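Long-range contacts in putative platelet activating factor (PDB 2HSJ), which is of unknown function but belongs to the GDSL-like lipase/acylhydrolase family of the SGNH hydrolase clan and therefore probably hydrolyses ester bonds: residues Glu16-Gln21 with Gly64-Tyr68; Val33-Phe39 with Lys58-Gly64; Ile40-Val45 with Leu92-Asn96; Tyr48-Phe54 with Leu205-Leu209; Glu171-Val175 with Ser208-Tyr212. All coordinates share one frame; numbering follows the deposited sequence.

Contact 1 of 5, residues Glu16-Gln21 with Gly64-Tyr68; sequences EQEKIQ and GIRGY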
# COMPACT_ATOMS: atom_id res chain seq x y z
N GLU D 16 17.46 12.37 -23.13
CA GLU D 16 17.25 11.79 -21.79
C GLU D 16 15.90 12.24 -21.19
O GLU D 16 15.16 11.42 -20.63
CB GLU D 16 18.40 12.13 -20.84
CG GLU D 16 19.72 11.47 -21.19
CD GLU D 16 19.62 9.96 -21.23
OE1 GLU D 16 19.49 9.33 -20.16
OE2 GLU D 16 19.67 9.39 -22.33
N GLN D 17 15.56 13.51 -21.34
CA GLN D 17 14.28 14.00 -20.81
C GLN D 17 13.10 13.31 -21.48
O GLN D 17 12.15 12.89 -20.82
CB GLN D 17 14.16 15.51 -20.96
CG GLN D 17 15.17 16.29 -20.12
CD GLN D 17 15.10 17.79 -20.41
OE1 GLN D 17 14.85 18.18 -21.55
NE2 GLN D 17 15.36 18.61 -19.41
N GLU D 18 13.16 13.17 -22.81
CA GLU D 18 12.12 12.50 -23.57
C GLU D 18 12.00 11.02 -23.16
O GLU D 18 10.88 10.52 -23.01
CB GLU D 18 12.44 12.61 -25.07
CG GLU D 18 11.44 11.90 -25.97
CD GLU D 18 11.85 11.93 -27.44
OE1 GLU D 18 12.44 12.96 -27.87
OE2 GLU D 18 11.59 10.92 -28.15
N LYS D 19 13.13 10.35 -22.94
CA LYS D 19 13.10 8.96 -22.46
C LYS D 19 12.42 8.85 -21.10
O LYS D 19 11.67 7.91 -20.84
CB LYS D 19 14.50 8.38 -22.39
CG LYS D 19 15.08 8.05 -23.76
CD LYS D 19 16.61 7.91 -23.74
CE LYS D 19 17.12 6.88 -22.74
NZ LYS D 19 18.63 6.77 -22.74
N ILE D 20 12.71 9.80 -20.21
CA ILE D 20 12.10 9.74 -18.88
C ILE D 20 10.61 10.06 -18.95
O ILE D 20 9.81 9.41 -18.28
CB ILE D 20 12.83 10.62 -17.86
CG1 ILE D 20 14.26 10.10 -17.69
CG2 ILE D 20 12.07 10.63 -16.54
CD1 ILE D 20 15.24 11.11 -17.06
N GLN D 21 10.24 11.02 -19.80
CA GLN D 21 8.81 11.29 -19.98
C GLN D 21 8.03 10.05 -20.47
O GLN D 21 6.92 9.76 -20.00
CB GLN D 21 8.66 12.46 -20.94
CG GLN D 21 9.10 13.76 -20.34
CD GLN D 21 9.32 14.87 -21.34
OE1 GLN D 21 9.53 14.62 -22.53
NE2 GLN D 21 9.32 16.12 -20.85
N GLY D 64 10.36 13.58 -10.95
CA GLY D 64 11.32 14.63 -11.32
C GLY D 64 12.09 14.27 -12.59
O GLY D 64 12.23 13.08 -12.94
N ILE D 65 12.59 15.29 -13.27
CA ILE D 65 13.40 15.09 -14.48
C ILE D 65 14.54 16.09 -14.51
O ILE D 65 14.33 17.32 -14.41
CB ILE D 65 12.56 15.24 -15.78
CG1 ILE D 65 11.40 14.26 -15.77
CG2 ILE D 65 13.46 15.07 -17.02
CD1 ILE D 65 10.63 14.11 -17.07
N ARG D 66 15.76 15.57 -14.69
CA ARG D 66 16.94 16.43 -14.76
C ARG D 66 16.78 17.51 -15.82
O ARG D 66 16.17 17.31 -16.87
CB ARG D 66 18.17 15.58 -15.09
CG ARG D 66 18.11 15.01 -16.54
CD ARG D 66 18.99 13.85 -16.77
NE ARG D 66 18.50 12.67 -16.08
CZ ARG D 66 19.05 11.48 -16.24
NH1 ARG D 66 20.05 11.33 -17.11
NH2 ARG D 66 18.59 10.44 -15.57
N GLY D 67 17.31 18.68 -15.49
CA GLY D 67 17.34 19.79 -16.41
C GLY D 67 16.00 20.46 -16.66
O GLY D 67 15.90 21.34 -17.55
N TYR D 68 14.96 20.11 -15.90
CA TYR D 68 13.61 20.59 -16.24
C TYR D 68 13.48 22.07 -15.91
O TYR D 68 14.14 22.58 -15.01
CB TYR D 68 12.56 19.85 -15.44
CG TYR D 68 11.49 19.14 -16.25
CD1 TYR D 68 11.75 18.61 -17.52
CD2 TYR D 68 10.21 18.93 -15.69
CE1 TYR D 68 10.74 17.89 -18.22
CE2 TYR D 68 9.23 18.22 -16.36
CZ TYR D 68 9.50 17.71 -17.59
OH TYR D 68 8.53 17.01 -18.25
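Ile65 is wedged against helix 3-30, and its surroundings form the tight half of this contact. Its CG2 rests on Gln17 CG at 3.7 Å, while Ile65 CD1 meets Gln21 CG at 3.6 Å, crossing that side chain at about a right angle. Ile20 runs past Ile65 in the opposite direction, its CG2 against Ile65 CG1. Two amides add directed bonds. The Gln17 chain is extended beyond CG (chi2 174°), which carries NE2 to Arg66 O at 3.0 Å; that oxygen lies in the amide plane and is met on a lone pair. Gln21 NE2 donates to Tyr68 OH at 2.9 Å from the edge of the ring; the hydroxyl is also hydrogen-bonded to His80, its stronger partner. The other side is looser. Ile20 CD1 lies over one face of the Arg66 guanidinium, yet Glu16 OE1 stays 3.7 Å from Arg66 NH1, well out of the guanidinium plane: a long salt bridge of charges only. Lys19 holds the other Glu16 oxygen, and Glu46 is the firmer partner of Arg66. The chemistry implies that directed amide bonds and apolar fit set the type II turn on the helix; its Gly67 probably corresponds to the conserved block II glycine of SGNH hydrolases.

Contact 2 of 5, residues Val33-Phe39 with Lys58-Gly64; sequences VEPNILF and KTIVNRG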
# COMPACT_ATOMS: atom_id res chain seq x y z
N VAL D 33 1.26 1.12 -7.10
CA VAL D 33 1.08 1.90 -5.88
C VAL D 33 0.16 3.09 -6.15
O VAL D 33 0.03 3.54 -7.29
CB VAL D 33 2.42 2.38 -5.26
CG1 VAL D 33 3.29 1.18 -4.95
CG2 VAL D 33 3.15 3.34 -6.21
N GLU D 34 -0.45 3.60 -5.09
CA GLU D 34 -1.22 4.83 -5.15
C GLU D 34 -0.38 5.95 -4.55
O GLU D 34 -0.05 5.90 -3.35
CB GLU D 34 -2.51 4.66 -4.33
CG GLU D 34 -3.56 3.84 -5.08
CD GLU D 34 -4.26 4.60 -6.19
OE1 GLU D 34 -3.90 5.77 -6.46
OE2 GLU D 34 -5.19 4.03 -6.81
N PRO D 35 0.02 6.94 -5.36
CA PRO D 35 0.80 8.01 -4.75
C PRO D 35 -0.02 8.81 -3.76
O PRO D 35 -1.09 9.28 -4.11
CB PRO D 35 1.22 8.89 -5.92
CG PRO D 35 0.53 8.36 -7.12
CD PRO D 35 -0.15 7.09 -6.82
N ASN D 36 0.48 8.95 -2.55
CA ASN D 36 -0.10 9.89 -1.60
C ASN D 36 0.46 11.28 -1.86
O ASN D 36 -0.25 12.29 -1.76
CB ASN D 36 0.15 9.42 -0.17
CG ASN D 36 -0.42 10.37 0.86
OD1 ASN D 36 0.33 11.19 1.43
ND2 ASN D 36 -1.75 10.31 1.09
N ILE D 37 1.76 11.33 -2.19
CA ILE D 37 2.45 12.56 -2.52
C ILE D 37 3.15 12.30 -3.86
O ILE D 37 3.78 11.24 -4.05
CB ILE D 37 3.53 12.90 -1.44
CG1 ILE D 37 2.95 12.81 -0.02
CG2 ILE D 37 4.26 14.21 -1.76
CD1 ILE D 37 2.04 13.88 0.39
N LEU D 38 2.99 13.24 -4.80
CA LEU D 38 3.82 13.25 -6.00
C LEU D 38 4.87 14.33 -5.85
O LEU D 38 4.51 15.50 -5.58
CB LEU D 38 2.97 13.55 -7.24
CG LEU D 38 2.05 12.41 -7.69
CD1 LEU D 38 0.95 12.92 -8.59
CD2 LEU D 38 2.81 11.32 -8.47
N PHE D 39 6.16 14.00 -6.01
CA PHE D 39 7.22 15.02 -6.04
C PHE D 39 7.52 15.28 -7.51
O PHE D 39 7.88 14.36 -8.24
CB PHE D 39 8.49 14.52 -5.33
CG PHE D 39 8.64 15.02 -3.91
CD1 PHE D 39 7.77 14.58 -2.92
CD2 PHE D 39 9.64 15.92 -3.58
CE1 PHE D 39 7.90 15.02 -1.61
CE2 PHE D 39 9.76 16.38 -2.26
CZ PHE D 39 8.90 15.93 -1.29
N LYS D 58 4.44 6.50 4.14
CA LYS D 58 3.69 7.41 3.28
C LYS D 58 4.28 7.21 1.89
O LYS D 58 5.51 7.35 1.71
CB LYS D 58 3.90 8.85 3.75
CG LYS D 58 3.20 9.90 2.92
CD LYS D 58 3.30 11.27 3.60
CE LYS D 58 2.28 11.47 4.70
NZ LYS D 58 1.01 12.02 4.17
N THR D 59 3.44 6.91 0.91
CA THR D 59 3.91 6.64 -0.44
C THR D 59 4.14 7.91 -1.23
O THR D 59 3.18 8.61 -1.62
CB THR D 59 2.96 5.72 -1.23
OG1 THR D 59 2.75 4.53 -0.47
CG2 THR D 59 3.56 5.33 -2.57
N ILE D 60 5.42 8.20 -1.47
CA ILE D 60 5.85 9.39 -2.19
C ILE D 60 6.48 8.87 -3.47
O ILE D 60 7.36 8.03 -3.46
CB ILE D 60 6.94 10.15 -1.39
CG1 ILE D 60 6.41 10.42 0.03
CG2 ILE D 60 7.33 11.45 -2.16
CD1 ILE D 60 7.38 11.18 1.00
N VAL D 61 5.97 9.39 -4.58
CA VAL D 61 6.43 8.94 -5.90
C VAL D 61 7.19 10.03 -6.62
O VAL D 61 6.77 11.20 -6.65
CB VAL D 61 5.22 8.41 -6.77
CG1 VAL D 61 5.61 8.09 -8.20
CG2 VAL D 61 4.61 7.16 -6.15
N ASN D 62 8.31 9.64 -7.23
CA ASN D 62 9.20 10.58 -7.89
C ASN D 62 8.73 10.81 -9.32
O ASN D 62 8.68 9.87 -10.13
CB ASN D 62 10.61 10.00 -7.92
CG ASN D 62 11.65 11.07 -8.11
OD1 ASN D 62 11.52 11.91 -8.99
ND2 ASN D 62 12.69 11.07 -7.26
N ARG D 63 8.44 12.06 -9.63
CA ARG D 63 8.21 12.44 -11.02
C ARG D 63 9.10 13.64 -11.37
O ARG D 63 8.67 14.56 -12.06
CB ARG D 63 6.70 12.73 -11.27
CG ARG D 63 5.82 11.45 -11.36
CD ARG D 63 6.16 10.69 -12.63
NE ARG D 63 5.36 9.48 -12.87
CZ ARG D 63 5.67 8.28 -12.37
NH1 ARG D 63 6.73 8.13 -11.56
NH2 ARG D 63 4.90 7.21 -12.66
N GLY D 64 10.36 13.58 -10.95
CA GLY D 64 11.32 14.63 -11.32
C GLY D 64 12.09 14.27 -12.59
O GLY D 64 12.23 13.08 -12.94
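Ile37 and Ile60 lie side by side and point the same way, as expected of bridged partners in a parallel sheet. The next pair, Leu38 and Val61, repeats the arrangement on the opposite face, with Leu38 CD2 4.1 Å from Val61 CB. Ahead of the strand, Pro35 and Val33 extend this second patch: Pro35 CB comes to 3.8 Å from Val61 CG2, the branch that also faces Val33 CG2. On the Ile37 face, Lys58 sets its aliphatic part against Ile37, Lys58 CD to Ile37 CG1 at 3.9 Å, then bends at its last two torsions, which brings NZ to Asn36 OD1 at 2.9 Å, tilted from the carbonyl plane. The ammonium has stronger company in Asp87 of the third subunit and also bonds to Leu213 O. Between the faces runs the backbone ladder, where Thr59 O accepts from both Asn36 N and Ile37 N, and Phe39 O receives Arg63 N at 2.7 Å. Strand 60-64 is one of the two outermost strands of the sheet within the chain, and strand 88-92 flanks 37-41 on its other side. Helix 50-54 covers Ile60 and Phe39, whereas helix 3-30 packs on Arg63 and Gln51 of the second subunit on Val61.

Contact 3 of 5, residues Ile40-Val45 with Leu92-Asn96; sequences IGDSIV and LIGTN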
# COMPACT_ATOMS: atom_id res chain seq x y z
N ILE D 40 7.32 16.52 -7.92
CA ILE D 40 7.51 16.92 -9.32
C ILE D 40 8.55 18.03 -9.38
O ILE D 40 8.59 18.94 -8.54
CB ILE D 40 6.15 17.42 -9.95
CG1 ILE D 40 5.13 16.28 -9.90
CG2 ILE D 40 6.35 17.96 -11.36
CD1 ILE D 40 3.76 16.74 -10.35
N GLY D 41 9.40 17.98 -10.40
CA GLY D 41 10.36 19.07 -10.59
C GLY D 41 11.57 18.68 -11.37
O GLY D 41 11.49 17.82 -12.25
N ASP D 42 12.70 19.30 -11.03
CA ASP D 42 13.90 19.20 -11.87
C ASP D 42 14.91 18.19 -11.33
O ASP D 42 14.51 17.19 -10.71
CB ASP D 42 14.52 20.62 -12.02
CG ASP D 42 14.86 21.28 -10.68
OD1 ASP D 42 15.02 20.55 -9.66
OD2 ASP D 42 14.99 22.54 -10.62
N SER D 43 16.20 18.39 -11.56
CA SER D 43 17.21 17.39 -11.15
C SER D 43 17.17 17.11 -9.65
O SER D 43 17.41 16.01 -9.22
CB SER D 43 18.63 17.88 -11.49
OG SER D 43 18.70 18.31 -12.83
N ILE D 44 16.99 18.16 -8.85
CA ILE D 44 17.00 17.98 -7.40
C ILE D 44 15.92 16.99 -6.98
O ILE D 44 16.11 16.21 -6.06
CB ILE D 44 16.83 19.33 -6.67
CG1 ILE D 44 17.83 20.36 -7.18
CG2 ILE D 44 16.89 19.15 -5.14
CD1 ILE D 44 19.20 20.01 -6.92
N VAL D 45 14.77 17.03 -7.65
CA VAL D 45 13.73 16.01 -7.42
C VAL D 45 14.13 14.65 -7.98
O VAL D 45 14.03 13.65 -7.28
CB VAL D 45 12.38 16.46 -8.03
CG1 VAL D 45 11.31 15.40 -7.76
CG2 VAL D 45 11.98 17.84 -7.45
N LEU D 92 9.19 21.49 -7.04
CA LEU D 92 10.47 22.17 -6.89
C LEU D 92 11.00 22.39 -8.29
O LEU D 92 11.48 21.46 -8.97
CB LEU D 92 11.51 21.36 -6.07
CG LEU D 92 12.88 22.03 -5.94
CD1 LEU D 92 12.78 23.48 -5.36
CD2 LEU D 92 13.75 21.16 -5.08
N ILE D 93 10.93 23.63 -8.75
CA ILE D 93 11.33 23.94 -10.10
C ILE D 93 11.61 25.42 -10.21
O ILE D 93 11.06 26.22 -9.44
CB ILE D 93 10.24 23.47 -11.13
CG1 ILE D 93 10.83 23.40 -12.56
CG2 ILE D 93 8.96 24.31 -11.00
CD1 ILE D 93 10.04 22.53 -13.47
N GLY D 94 12.49 25.76 -11.16
CA GLY D 94 12.79 27.15 -11.46
C GLY D 94 14.26 27.44 -11.51
O GLY D 94 14.65 28.39 -12.19
N THR D 95 15.11 26.65 -10.83
CA THR D 95 16.55 26.97 -10.83
C THR D 95 17.11 26.94 -12.25
O THR D 95 18.04 27.68 -12.55
CB THR D 95 17.39 26.13 -9.84
OG1 THR D 95 18.65 26.79 -9.59
CG2 THR D 95 17.63 24.70 -10.35
N ASN D 96 16.54 26.10 -13.10
CA ASN D 96 17.02 25.99 -14.47
C ASN D 96 16.45 27.08 -15.35
O ASN D 96 17.11 27.50 -16.31
CB ASN D 96 16.81 24.59 -15.02
CG ASN D 96 17.59 23.55 -14.23
OD1 ASN D 96 18.68 23.83 -13.74
ND2 ASN D 96 16.99 22.38 -14.04
O HOH W 1 14.37 24.14 -12.68
O HOH W 2 14.50 24.66 -8.86
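Asp42 reaches across to the segment 92-96, and its side chain shows a carboxylate shared between two helix starts. Asp42 CB lies 3.6 Å from Asn96 ND2, an amide whose own polar bonds go to Arg148 and Tyr68 O. Asp42 CG, placed between the backbone N and the carbonyl carbon (chi1 57°), stands 3.8 Å from Leu92 O. From there the two oxygens part company. Asp42 OD1 turns back to its own segment and accepts from Ile44 N at 3.2 Å, 38° above the carboxylate plane, which makes Asp42 the N-cap of helix 43-46. Asp42 OD2 points across: it touches Thr95 CG2 at 3.4 Å and takes a hydrogen bond from each of two waters. Water 1, 2.7 Å from Asp42 OD2, accepts in turn from Gly94 N and Asn96 N, while water 2 accepts from Thr95 N, so the start of helix 95-99 is tied to the carboxylate through solvent.

Beside this polar cluster the strands end together. Leu92 N donates to Ile40 O at 3.0 Å, and Asp42 N to Leu92 O. Leu92 packs its CD2 on Ile44 CG2 at 3.7 Å and its CB on Val45 CG2. Parallel strands opening into helices at the carboxyl edge of the sheet are typical of the SGNH fold; Gly-Asp-Ser and Gly-Thr-Asn match its first and third conserved blocks, whose serine and asparagine serve in relatives as nucleophile and oxyanion-hole donor.

Contact 4 of 5, residues Tyr48-Phe54 with Leu205-Leu209; sequences YPLQELF and LSKSL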
# COMPACT_ATOMS: atom_id res chain seq x y z
N TYR D 48 16.51 12.84 -5.76
CA TYR D 48 16.17 12.85 -4.34
C TYR D 48 15.94 11.43 -3.85
O TYR D 48 15.05 10.72 -4.38
CB TYR D 48 14.88 13.64 -4.19
CG TYR D 48 14.57 14.22 -2.80
CD1 TYR D 48 14.03 15.49 -2.70
CD2 TYR D 48 14.83 13.52 -1.62
CE1 TYR D 48 13.71 16.05 -1.49
CE2 TYR D 48 14.50 14.07 -0.34
CZ TYR D 48 13.98 15.38 -0.30
OH TYR D 48 13.65 15.96 0.92
N PRO D 49 16.70 10.99 -2.82
CA PRO D 49 16.45 9.65 -2.24
C PRO D 49 15.28 9.68 -1.31
O PRO D 49 15.40 9.62 -0.09
CB PRO D 49 17.75 9.31 -1.49
CG PRO D 49 18.32 10.67 -1.12
CD PRO D 49 17.85 11.67 -2.19
N LEU D 50 14.10 9.74 -1.90
CA LEU D 50 12.89 9.90 -1.10
C LEU D 50 12.62 8.77 -0.11
O LEU D 50 12.28 9.01 1.04
CB LEU D 50 11.69 10.07 -2.03
CG LEU D 50 11.73 11.31 -2.88
CD1 LEU D 50 10.72 11.20 -4.06
CD2 LEU D 50 11.43 12.53 -2.06
N GLN D 51 12.72 7.54 -0.62
CA GLN D 51 12.44 6.37 0.23
C GLN D 51 13.34 6.36 1.45
O GLN D 51 12.89 6.14 2.57
CB GLN D 51 12.67 5.09 -0.56
CG GLN D 51 12.50 3.84 0.24
CD GLN D 51 13.14 2.66 -0.45
OE1 GLN D 51 14.28 2.74 -0.91
NE2 GLN D 51 12.42 1.55 -0.51
N GLU D 52 14.65 6.51 1.20
CA GLU D 52 15.60 6.31 2.29
C GLU D 52 15.66 7.48 3.27
O GLU D 52 16.18 7.30 4.38
CB GLU D 52 16.97 5.95 1.72
CG GLU D 52 16.94 4.64 0.98
CD GLU D 52 18.32 4.24 0.53
OE1 GLU D 52 19.09 3.68 1.34
OE2 GLU D 52 18.67 4.52 -0.64
N LEU D 53 15.13 8.63 2.87
CA LEU D 53 15.14 9.78 3.81
C LEU D 53 13.78 10.07 4.43
O LEU D 53 13.73 10.64 5.54
CB LEU D 53 15.73 11.03 3.14
CG LEU D 53 17.20 10.85 2.71
CD1 LEU D 53 17.65 12.16 2.05
CD2 LEU D 53 18.14 10.51 3.86
N PHE D 54 12.69 9.75 3.73
CA PHE D 54 11.35 9.92 4.34
C PHE D 54 10.74 8.61 4.87
O PHE D 54 9.83 8.63 5.70
CB PHE D 54 10.38 10.53 3.33
CG PHE D 54 10.62 11.98 3.02
CD1 PHE D 54 10.49 12.96 4.02
CD2 PHE D 54 10.95 12.38 1.73
CE1 PHE D 54 10.71 14.30 3.72
CE2 PHE D 54 11.17 13.70 1.39
CZ PHE D 54 11.03 14.69 2.40
N LEU D 205 17.08 19.06 3.85
CA LEU D 205 15.86 19.41 3.12
C LEU D 205 14.68 18.58 3.61
O LEU D 205 13.59 19.10 3.84
CB LEU D 205 16.06 19.21 1.60
CG LEU D 205 14.85 19.52 0.69
CD1 LEU D 205 14.29 20.95 0.92
CD2 LEU D 205 15.21 19.29 -0.76
N SER D 206 14.91 17.29 3.83
CA SER D 206 13.85 16.40 4.29
C SER D 206 13.33 16.78 5.68
O SER D 206 12.12 16.75 5.94
CB SER D 206 14.37 14.96 4.28
OG SER D 206 14.73 14.58 2.98
N LYS D 207 14.25 17.16 6.56
CA LYS D 207 13.85 17.58 7.90
C LYS D 207 12.97 18.85 7.81
O LYS D 207 11.96 18.95 8.51
CB LYS D 207 15.10 17.85 8.73
CG LYS D 207 14.83 18.29 10.16
CD LYS D 207 16.18 18.39 10.89
CE LYS D 207 16.18 19.48 11.95
NZ LYS D 207 15.80 19.00 13.30
N SER D 208 13.33 19.77 6.92
CA SER D 208 12.52 20.98 6.77
C SER D 208 11.16 20.69 6.13
O SER D 208 10.20 21.39 6.43
CB SER D 208 13.26 22.04 5.97
OG SER D 208 13.37 21.66 4.62
N LEU D 209 11.08 19.66 5.27
CA LEU D 209 9.81 19.35 4.55
C LEU D 209 8.85 18.46 5.31
O LEU D 209 7.67 18.40 4.95
CB LEU D 209 10.09 18.67 3.19
CG LEU D 209 10.76 19.53 2.14
CD1 LEU D 209 11.09 18.67 0.91
CD2 LEU D 209 9.87 20.72 1.75
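Ser206 OG is gripped from several sides. Tyr48 OH donates to it at 2.7 Å, the serine oxygen lying at the ring edge and in the ring plane, and Tyr202 O is its second polar partner, one turn earlier in the same helix. Phe54 stands over the same oxygen, which sits 3.7 Å above the ring plane and is offset toward the rim, and Leu53 CB closes a further side. The hydroxyl is buried.

The tyrosine can reach because its CG is anti to the backbone N (chi1 -159°), which sends the ring out toward helix 199-209. Around that ring, Leu205 CD2 approaches Tyr48 CE1 obliquely at 3.6 Å, Leu209 CD1 comes in at the edge 3.7 Å from Tyr48 OH, and Leu50 CD2 lies over one face, toward the rim. Phe54 packs on the helix backbone: its CE1 lies 3.6 Å from Ser206 O, and its CZ points at Leu209 CB from the ring edge.

The short segments of the two helices stand 10.7 Å apart at closest approach and cross at -64°, too far for close backbone packing, so the two aromatic side chains fill the space between them. Both helices cover Phe39 in the central sheet, Leu50 from one and Leu209 from the other. Helices packed on one face of a parallel sheet are typical of the three-layer alpha/beta/alpha fold of SGNH hydrolases.

Contact 5 of 5, residues Glu171-Val175 with Ser208-Tyr212; sequences EFVPV and SLKDY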
# COMPACT_ATOMS: atom_id res chain seq x y z
N GLU D 171 0.43 26.17 -1.06
CA GLU D 171 1.19 26.70 0.08
C GLU D 171 2.62 26.84 -0.37
O GLU D 171 3.21 25.89 -0.87
CB GLU D 171 1.11 25.77 1.30
CG GLU D 171 1.80 26.39 2.51
CD GLU D 171 1.74 25.51 3.74
OE1 GLU D 171 1.51 24.30 3.60
OE2 GLU D 171 1.92 26.05 4.84
N PHE D 172 3.18 28.03 -0.20
CA PHE D 172 4.61 28.23 -0.39
C PHE D 172 5.37 27.60 0.77
O PHE D 172 5.01 27.76 1.94
CB PHE D 172 4.90 29.72 -0.44
CG PHE D 172 6.35 30.04 -0.66
CD1 PHE D 172 6.97 29.76 -1.87
CD2 PHE D 172 7.06 30.65 0.36
CE1 PHE D 172 8.33 30.09 -2.04
CE2 PHE D 172 8.40 30.95 0.21
CZ PHE D 172 9.02 30.70 -0.99
N VAL D 173 6.44 26.87 0.43
CA VAL D 173 7.22 26.14 1.42
C VAL D 173 8.62 26.75 1.48
O VAL D 173 9.43 26.50 0.61
CB VAL D 173 7.27 24.60 1.12
CG1 VAL D 173 8.05 23.87 2.23
CG2 VAL D 173 5.86 24.00 0.96
N PRO D 174 8.89 27.57 2.51
CA PRO D 174 10.17 28.27 2.59
C PRO D 174 11.25 27.34 3.12
O PRO D 174 11.34 27.10 4.33
CB PRO D 174 9.87 29.43 3.56
CG PRO D 174 8.77 28.89 4.44
CD PRO D 174 8.00 27.88 3.65
N VAL D 175 12.00 26.74 2.20
CA VAL D 175 13.10 25.84 2.60
C VAL D 175 14.48 26.46 2.31
O VAL D 175 15.49 25.95 2.77
CB VAL D 175 13.01 24.43 1.96
CG1 VAL D 175 11.81 23.67 2.48
CG2 VAL D 175 12.95 24.49 0.45
N SER D 208 13.33 19.77 6.92
CA SER D 208 12.52 20.98 6.77
C SER D 208 11.16 20.69 6.13
O SER D 208 10.20 21.39 6.43
CB SER D 208 13.26 22.04 5.97
OG SER D 208 13.37 21.66 4.62
N LEU D 209 11.08 19.66 5.27
CA LEU D 209 9.81 19.35 4.55
C LEU D 209 8.85 18.46 5.31
O LEU D 209 7.67 18.40 4.95
CB LEU D 209 10.09 18.67 3.19
CG LEU D 209 10.76 19.53 2.14
CD1 LEU D 209 11.09 18.67 0.91
CD2 LEU D 209 9.87 20.72 1.75
N LYS D 210 9.32 17.74 6.31
CA LYS D 210 8.53 16.66 6.89
C LYS D 210 7.11 17.06 7.32
O LYS D 210 6.14 16.38 7.00
CB LYS D 210 9.28 16.02 8.07
CG LYS D 210 8.45 14.92 8.75
CD LYS D 210 9.19 14.31 9.92
CE LYS D 210 8.68 12.88 10.22
NZ LYS D 210 7.23 12.73 9.91
N ASP D 211 6.99 18.18 8.03
CA ASP D 211 5.69 18.61 8.53
C ASP D 211 4.72 18.92 7.41
O ASP D 211 3.49 18.80 7.59
CB ASP D 211 5.81 19.84 9.43
CG ASP D 211 6.29 19.50 10.83
OD1 ASP D 211 6.72 18.35 11.11
OD2 ASP D 211 6.25 20.42 11.68
N TYR D 212 5.26 19.33 6.26
CA TYR D 212 4.44 19.70 5.11
C TYR D 212 3.88 18.49 4.39
O TYR D 212 3.00 18.63 3.53
CB TYR D 212 5.23 20.57 4.10
CG TYR D 212 5.64 21.90 4.64
CD1 TYR D 212 4.80 23.01 4.50
CD2 TYR D 212 6.86 22.06 5.30
CE1 TYR D 212 5.18 24.26 4.99
CE2 TYR D 212 7.24 23.31 5.81
CZ TYR D 212 6.38 24.40 5.64
OH TYR D 212 6.75 25.65 6.14
O HOH W 3 9.32 26.19 6.92
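Ser208 opens the contact by setting its OG 3.3 Å from Val175 CG1. That oxygen lies between the backbone N and the carbonyl carbon (chi1 70°), from where it bonds back to Leu205 O while touching the valine methyl. Leu209 follows with one branch: Leu209 CD2 meets Val175 CG1 at 3.6 Å and Val173 CG1 at 3.7 Å, crossing both side chains at about a right angle. Leu209 O accepts from Tyr212 N, and residues 211-212 are a 3-10 segment that brings the tyrosine against the strand.

Tyr212 carries most of the contact. Val173 CG1 sits 3.6 Å from the centroid of the Tyr212 ring and only 8° off the normal, a CH-pi contact almost exactly over the centre of the face. At the rim, Glu171 OE1 approaches Tyr212 CD1 at 3.6 Å near the ring plane, with the carboxylate turned 62° from the ring; its charge is paired with Lys128. Near the hydroxyl, Pro174 CD comes in obliquely, and water 3 bonds to Tyr212 OH at 2.7 Å and weakly to Pro174 O.

The contact thus lays the C-terminal end of the chain over strand 170-173, the outermost strand on that side of the sheet. Helix 199-209 and the C-terminal turn lie on one face of the parallel sheet, as in the three-layer alpha/beta/alpha architecture of the SGNH fold.

In the fold
The five contacts centre on one parallel sheet. Contact 2 pairs its first two strands in spatial order, contact 3 joins strand 37-41 to the end of 88-92 near the centre of the chain, and contact 5 lies on the far edge strand, about 25 Å from contact 1 between centres. Contact 1 sets helix 3-30 against the loop after strand 60-64 and touches contact 3 through Ile65 N to Gly41 O. Contacts 4 and 5 share Ser208 and Leu209. Along the chain, contact 2 is nested within contact 1, and contacts 1, 2 and 3 cross contact 4. Through contact 4 the C-terminal helix meets a segment early in the sequence, through contact 5 the last strand.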